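DUF5642 domain-containing protein (Mycobacterium smegmatis, PDB 4TMD) is of unknown function but is probably an exported mycobacterial lipoprotein, possibly held at the membrane, related to the Mog1p/PsbP family. Local coordinates at residues V23-P28 with A70-E75; I82-E87 with I161-P166. One frame throughout, in Å; residues are numbered along the deposited sequence.

Contact 1: V23-P28 with A70-E75; sequences VSEVAP and AATAAE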
loop_
_atom_site.group_PDB
_atom_site.type_symbol
_atom_site.label_atom_id
_atom_site.label_comp_id
_atom_site.label_asym_id
_atom_site.label_seq_id
_atom_site.Cartn_x
_atom_site.Cartn_y
_atom_site.Cartn_z
ATOM N N VAL A 23 14.264 8.596 7.856
ATOM C CA VAL A 23 12.970 9.070 7.357
ATOM C C VAL A 23 13.141 10.013 6.172
ATOM O O VAL A 23 14.068 10.813 6.142
ATOM C CB VAL A 23 12.186 9.777 8.480
ATOM C CG1 VAL A 23 10.962 10.501 7.939
ATOM C CG2 VAL A 23 11.796 8.771 9.547
ATOM N N SER A 24 12.251 9.903 5.193
ATOM C CA SER A 24 12.201 10.836 4.071
ATOM C C SER A 24 10.755 11.240 3.795
ATOM O O SER A 24 9.820 10.651 4.345
ATOM C CB SER A 24 12.814 10.214 2.818
ATOM O OG SER A 24 12.138 9.011 2.476
ATOM N N GLU A 25 10.578 12.235 2.929
ATOM C CA GLU A 25 9.258 12.767 2.642
ATOM C C GLU A 25 9.106 13.092 1.177
ATOM O O GLU A 25 10.090 13.383 0.489
ATOM C CB GLU A 25 8.995 14.032 3.462
ATOM C CG GLU A 25 9.203 13.883 4.948
ATOM C CD GLU A 25 9.174 15.214 5.649
ATOM O OE1 GLU A 25 8.063 15.736 5.863
ATOM O OE2 GLU A 25 10.257 15.741 5.991
ATOM N N VAL A 26 7.864 13.031 0.707
ATOM C CA VAL A 26 7.488 13.572 -0.589
ATOM C C VAL A 26 6.459 14.661 -0.312
ATOM O O VAL A 26 5.387 14.383 0.229
ATOM C CB VAL A 26 6.896 12.506 -1.539
ATOM C CG1 VAL A 26 6.378 13.154 -2.834
ATOM C CG2 VAL A 26 7.905 11.420 -1.844
ATOM N N ALA A 27 6.800 15.902 -0.642
ATOM C CA ALA A 27 5.884 17.025 -0.483
ATOM C C ALA A 27 4.716 16.880 -1.446
ATOM O O ALA A 27 4.826 16.179 -2.447
ATOM C CB ALA A 27 6.616 18.340 -0.722
ATOM N N PRO A 28 3.580 17.529 -1.138
ATOM C CA PRO A 28 2.410 17.402 -2.012
ATOM C C PRO A 28 2.700 17.762 -3.466
ATOM O O PRO A 28 3.313 18.787 -3.752
ATOM C CB PRO A 28 1.411 18.372 -1.391
ATOM C CG PRO A 28 1.756 18.343 0.061
ATOM C CD PRO A 28 3.256 18.238 0.112
ATOM N N ALA A 70 1.098 13.038 -1.184
ATOM C CA ALA A 70 2.222 13.356 -0.315
ATOM C C ALA A 70 2.604 12.069 0.387
ATOM O O ALA A 70 1.753 11.204 0.586
ATOM C CB ALA A 70 1.851 14.443 0.707
ATOM N N ALA A 71 3.856 11.936 0.798
ATOM C CA ALA A 71 4.261 10.703 1.445
ATOM C C ALA A 71 5.290 10.912 2.550
ATOM O O ALA A 71 6.009 11.915 2.585
ATOM C CB ALA A 71 4.789 9.725 0.414
ATOM N N THR A 72 5.297 9.973 3.487
ATOM C CA THR A 72 6.346 9.875 4.481
ATOM C C THR A 72 6.863 8.444 4.413
ATOM O O THR A 72 6.070 7.501 4.416
ATOM C CB THR A 72 5.855 10.200 5.891
ATOM O OG1 THR A 72 5.507 11.589 5.964
ATOM C CG2 THR A 72 6.964 9.917 6.914
ATOM N N ALA A 73 8.178 8.279 4.312
ATOM C CA ALA A 73 8.747 6.930 4.243
ATOM C C ALA A 73 9.849 6.766 5.278
ATOM O O ALA A 73 10.486 7.745 5.673
ATOM C CB ALA A 73 9.268 6.656 2.854
ATOM N N ALA A 74 10.063 5.536 5.735
ATOM C CA ALA A 74 11.074 5.263 6.760
ATOM C C ALA A 74 11.727 3.921 6.521
ATOM O O ALA A 74 11.047 2.954 6.193
ATOM C CB ALA A 74 10.470 5.281 8.135
ATOM N N GLU A 75 13.042 3.856 6.714
ATOM C CA GLU A 75 13.766 2.598 6.586
ATOM C C GLU A 75 14.541 2.337 7.857
ATOM O O GLU A 75 15.253 3.220 8.331
ATOM C CB GLU A 75 14.708 2.636 5.384
ATOM C CG GLU A 75 14.005 3.001 4.096
ATOM C CD GLU A 75 14.803 2.612 2.866
ATOM O OE1 GLU A 75 16.007 2.335 3.004
ATOM O OE2 GLU A 75 14.213 2.559 1.768
HETATM O O HOH W 1 5.771 14.362 4.599
#

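Contact 2: I82-E87 with I161-P166; sequences IVMAVE and IVTANP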
loop_
_atom_site.group_PDB
_atom_site.type_symbol
_atom_site.label_atom_id
_atom_site.label_comp_id
_atom_site.label_asym_id
_atom_site.label_seq_id
_atom_site.Cartn_x
_atom_site.Cartn_y
_atom_site.Cartn_z
ATOM N N ILE A 82 6.286 2.928 3.714
ATOM C CA ILE A 82 5.901 4.111 2.943
ATOM C C ILE A 82 4.464 4.485 3.261
ATOM O O ILE A 82 3.555 3.674 3.068
ATOM C CB ILE A 82 6.022 3.877 1.440
ATOM C CG1 ILE A 82 7.446 3.463 1.085
ATOM C CG2 ILE A 82 5.591 5.153 0.659
ATOM C CD1 ILE A 82 7.603 3.030 -0.342
ATOM N N VAL A 83 4.250 5.690 3.771
ATOM C CA VAL A 83 2.881 6.143 4.035
ATOM C C VAL A 83 2.493 7.216 3.006
ATOM O O VAL A 83 3.022 8.321 3.041
ATOM C CB VAL A 83 2.725 6.702 5.467
ATOM C CG1 VAL A 83 1.270 7.107 5.723
ATOM C CG2 VAL A 83 3.161 5.665 6.491
ATOM N N MET A 84 1.579 6.878 2.092
ATOM C CA MET A 84 1.145 7.802 1.046
ATOM C C MET A 84 -0.288 8.272 1.284
ATOM O O MET A 84 -1.163 7.462 1.581
ATOM C CB MET A 84 1.235 7.150 -0.343
ATOM C CG MET A 84 2.632 6.705 -0.737
ATOM S SD MET A 84 2.696 5.868 -2.343
ATOM C CE MET A 84 1.850 4.328 -2.009
ATOM N N ALA A 85 -0.500 9.581 1.171
ATOM C CA ALA A 85 -1.834 10.175 1.275
ATOM C C ALA A 85 -2.191 10.802 -0.059
ATOM O O ALA A 85 -1.410 11.582 -0.609
ATOM C CB ALA A 85 -1.898 11.230 2.395
ATOM N N VAL A 86 -3.375 10.459 -0.557
ATOM C CA VAL A 86 -3.852 10.898 -1.865
ATOM C C VAL A 86 -5.206 11.588 -1.748
ATOM O O VAL A 86 -6.068 11.130 -0.997
ATOM C CB VAL A 86 -3.993 9.702 -2.829
ATOM C CG1 VAL A 86 -4.642 10.129 -4.148
ATOM C CG2 VAL A 86 -2.649 9.059 -3.079
ATOM N N GLU A 87 -5.379 12.694 -2.469
ATOM C CA GLU A 87 -6.698 13.323 -2.614
ATOM C C GLU A 87 -6.990 13.446 -4.097
ATOM O O GLU A 87 -6.163 13.983 -4.828
ATOM C CB GLU A 87 -6.735 14.694 -1.939
ATOM C CG GLU A 87 -8.111 15.337 -1.946
ATOM C CD GLU A 87 -8.131 16.739 -1.345
ATOM O OE1 GLU A 87 -9.136 17.455 -1.549
ATOM O OE2 GLU A 87 -7.159 17.126 -0.662
ATOM N N ILE A 161 -2.420 4.984 1.784
ATOM C CA ILE A 161 -1.828 3.685 1.528
ATOM C C ILE A 161 -0.535 3.505 2.314
ATOM O O ILE A 161 0.403 4.295 2.170
ATOM C CB ILE A 161 -1.516 3.478 0.036
ATOM C CG1 ILE A 161 -2.737 3.813 -0.824
ATOM C CG2 ILE A 161 -1.046 2.051 -0.199
ATOM C CD1 ILE A 161 -2.498 3.552 -2.282
ATOM N N VAL A 162 -0.496 2.472 3.145
ATOM C CA VAL A 162 0.737 2.111 3.828
ATOM C C VAL A 162 1.283 0.860 3.154
ATOM O O VAL A 162 0.572 -0.139 2.993
ATOM C CB VAL A 162 0.521 1.883 5.350
ATOM C CG1 VAL A 162 1.816 1.347 6.022
ATOM C CG2 VAL A 162 0.063 3.192 6.015
ATOM N N THR A 163 2.536 0.936 2.725
ATOM C CA THR A 163 3.224 -0.219 2.160
ATOM C C THR A 163 4.404 -0.574 3.053
ATOM O O THR A 163 5.205 0.297 3.398
ATOM C CB THR A 163 3.716 0.054 0.731
ATOM O OG1 THR A 163 2.601 0.448 -0.086
ATOM C CG2 THR A 163 4.351 -1.206 0.148
ATOM N N ALA A 164 4.492 -1.837 3.455
ATOM C CA ALA A 164 5.594 -2.302 4.298
ATOM C C ALA A 164 6.285 -3.483 3.632
ATOM O O ALA A 164 5.616 -4.422 3.216
ATOM C CB ALA A 164 5.091 -2.699 5.669
ATOM N N ASN A 165 7.613 -3.445 3.536
ATOM C CA ASN A 165 8.359 -4.542 2.904
ATOM C C ASN A 165 9.695 -4.782 3.620
ATOM O O ASN A 165 10.252 -3.857 4.202
ATOM C CB ASN A 165 8.589 -4.235 1.420
ATOM C CG ASN A 165 9.559 -3.092 1.212
ATOM O OD1 ASN A 165 9.166 -1.938 1.143
ATOM N ND2 ASN A 165 10.838 -3.408 1.136
ATOM N N PRO A 166 10.206 -6.028 3.586
ATOM C CA PRO A 166 11.548 -6.272 4.132
ATOM C C PRO A 166 12.589 -5.498 3.330
ATOM O O PRO A 166 12.452 -5.421 2.104
ATOM C CB PRO A 166 11.753 -7.786 3.948
ATOM C CG PRO A 166 10.436 -8.342 3.503
ATOM C CD PRO A 166 9.678 -7.204 2.874
#

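Contact 1: V23-P28 with A70-E75
An antiparallel pairing closes one margin of the DUF5642 sheet, where the outermost strand 22-30 lies along strand 67-76, their segment axes 170° apart. Three residues lose the most surface here: Val23 at one end, Ala70 at the other and Ala71 beside Val26.

Val23 faces Ala74 as a non-hydrogen-bonded pair. Its CG1, anti to the backbone N (chi1 170°), leans forward along the strand, in the chain direction, to within 3.6 Å of Ala73 O and crosses obliquely toward the methyl of Thr72, while CG2, beside the backbone N, meets Ala74 CB at 4.0 Å. Ala71 forms a hydrogen-bonded pair with Val26: Val26 N reaches Ala71 O at 2.9 Å from above the carbonyl plane, whereas Ala71 N returns the bond to Val26 O in the carbonyl plane, on a lone pair. Their CB atoms stand alongside each other at 4.0 Å. Ala70 instead packs against the corner the chain turns at Pro28; its methyl touches Val26 O and lies 4.0 Å from Pro28 CG, so that an apolar contact takes over beyond the last backbone bond.

The hydrogen-bonded pair Ser24-Ala73 supplies the other two backbone bonds, both nearly straight. On its face of the sheet, Ser24 OG sits between backbone N and carbonyl carbon, close to Ala73 CB.

The opposite face, with Glu25 and Thr72, is polar at its centre. Lys14 makes a salt bridge with Glu25 OE1, and the Val10 carbonyl hydrogen-bonds to Thr72 OG1, tying the N-terminal residues to both strands. Between these two side chains one water donates to both, to Glu25 OE1 at 3.0 Å and to Thr72 OG1 at 3.1 Å.

Contact 2: I82-E87 with I161-P166
Ile82 opens an antiparallel pairing between strands 79-88 and 158-166, interior strands of the DUF5642 sheet, as the hydrogen-bonded partner of Thr163; the segment axes cross at 162°. Its N-H points almost straight at Thr163 O (2.9 Å), and Thr163 N answers to Ile82 O; each donor lies in the plane of the carbonyl it meets. Ile82 O also receives a CA-H...O contact from Val162 CA at 3.3 Å, so the same carbonyl is approached by two donors from the partner strand.

Val83 turns to the other face and forms a non-hydrogen-bonded pair with Val162. The two side chains lie side by side and point the same way: Val162 CG2 rests against both methyls of Val83, nearest to CG2 at 4.0 Å.

Met84 repeats the hydrogen-bonded pattern with Ile161. The bond from Met84 N to Ile161 O is 2.8 Å long and essentially linear at 179°, and Ile161 N closes the ring onto Met84 O. The methionine chain leaves beside its backbone N, runs extended through chi2 and bends at chi3 (-69°), which brings CE obliquely across to Ile161 CB (4.0 Å) and its CG2. Beyond Met84 the direct pairing of the two segments ends.

Helix 179-194 covers the face of Val83 and Val162, through Ala189 and Ala182 respectively. On the other face Met84 is packed by Leu35 and Leu36 of helix 33-36 and Ile161 by Phe61, while Ile82 and Met84 also touch Ala73 and Ala71 of strand 67-76.

Contacts 1 and 2 illustrate how one antiparallel sheet changes character from margin to interior. They are the first and third pairings among four neighbouring strands, in the order 22-30, 67-76, 79-88 and 158-166, with centres about 9 Å apart. Probable hydrogen bonds from Val83 N to Thr72 O and from Ala85 N to Ala70 O join them, and Ala71 CB packs on Met84 CG. Each pairing has four cross-strand backbone bonds, but their surroundings differ. Contact 1 is partly buried, with small alanines and a bridging water beside an outer strand; contact 2 is buried near the centre of the chain, where valines pack on one face and isoleucines, a methionine and Thr163 on the other.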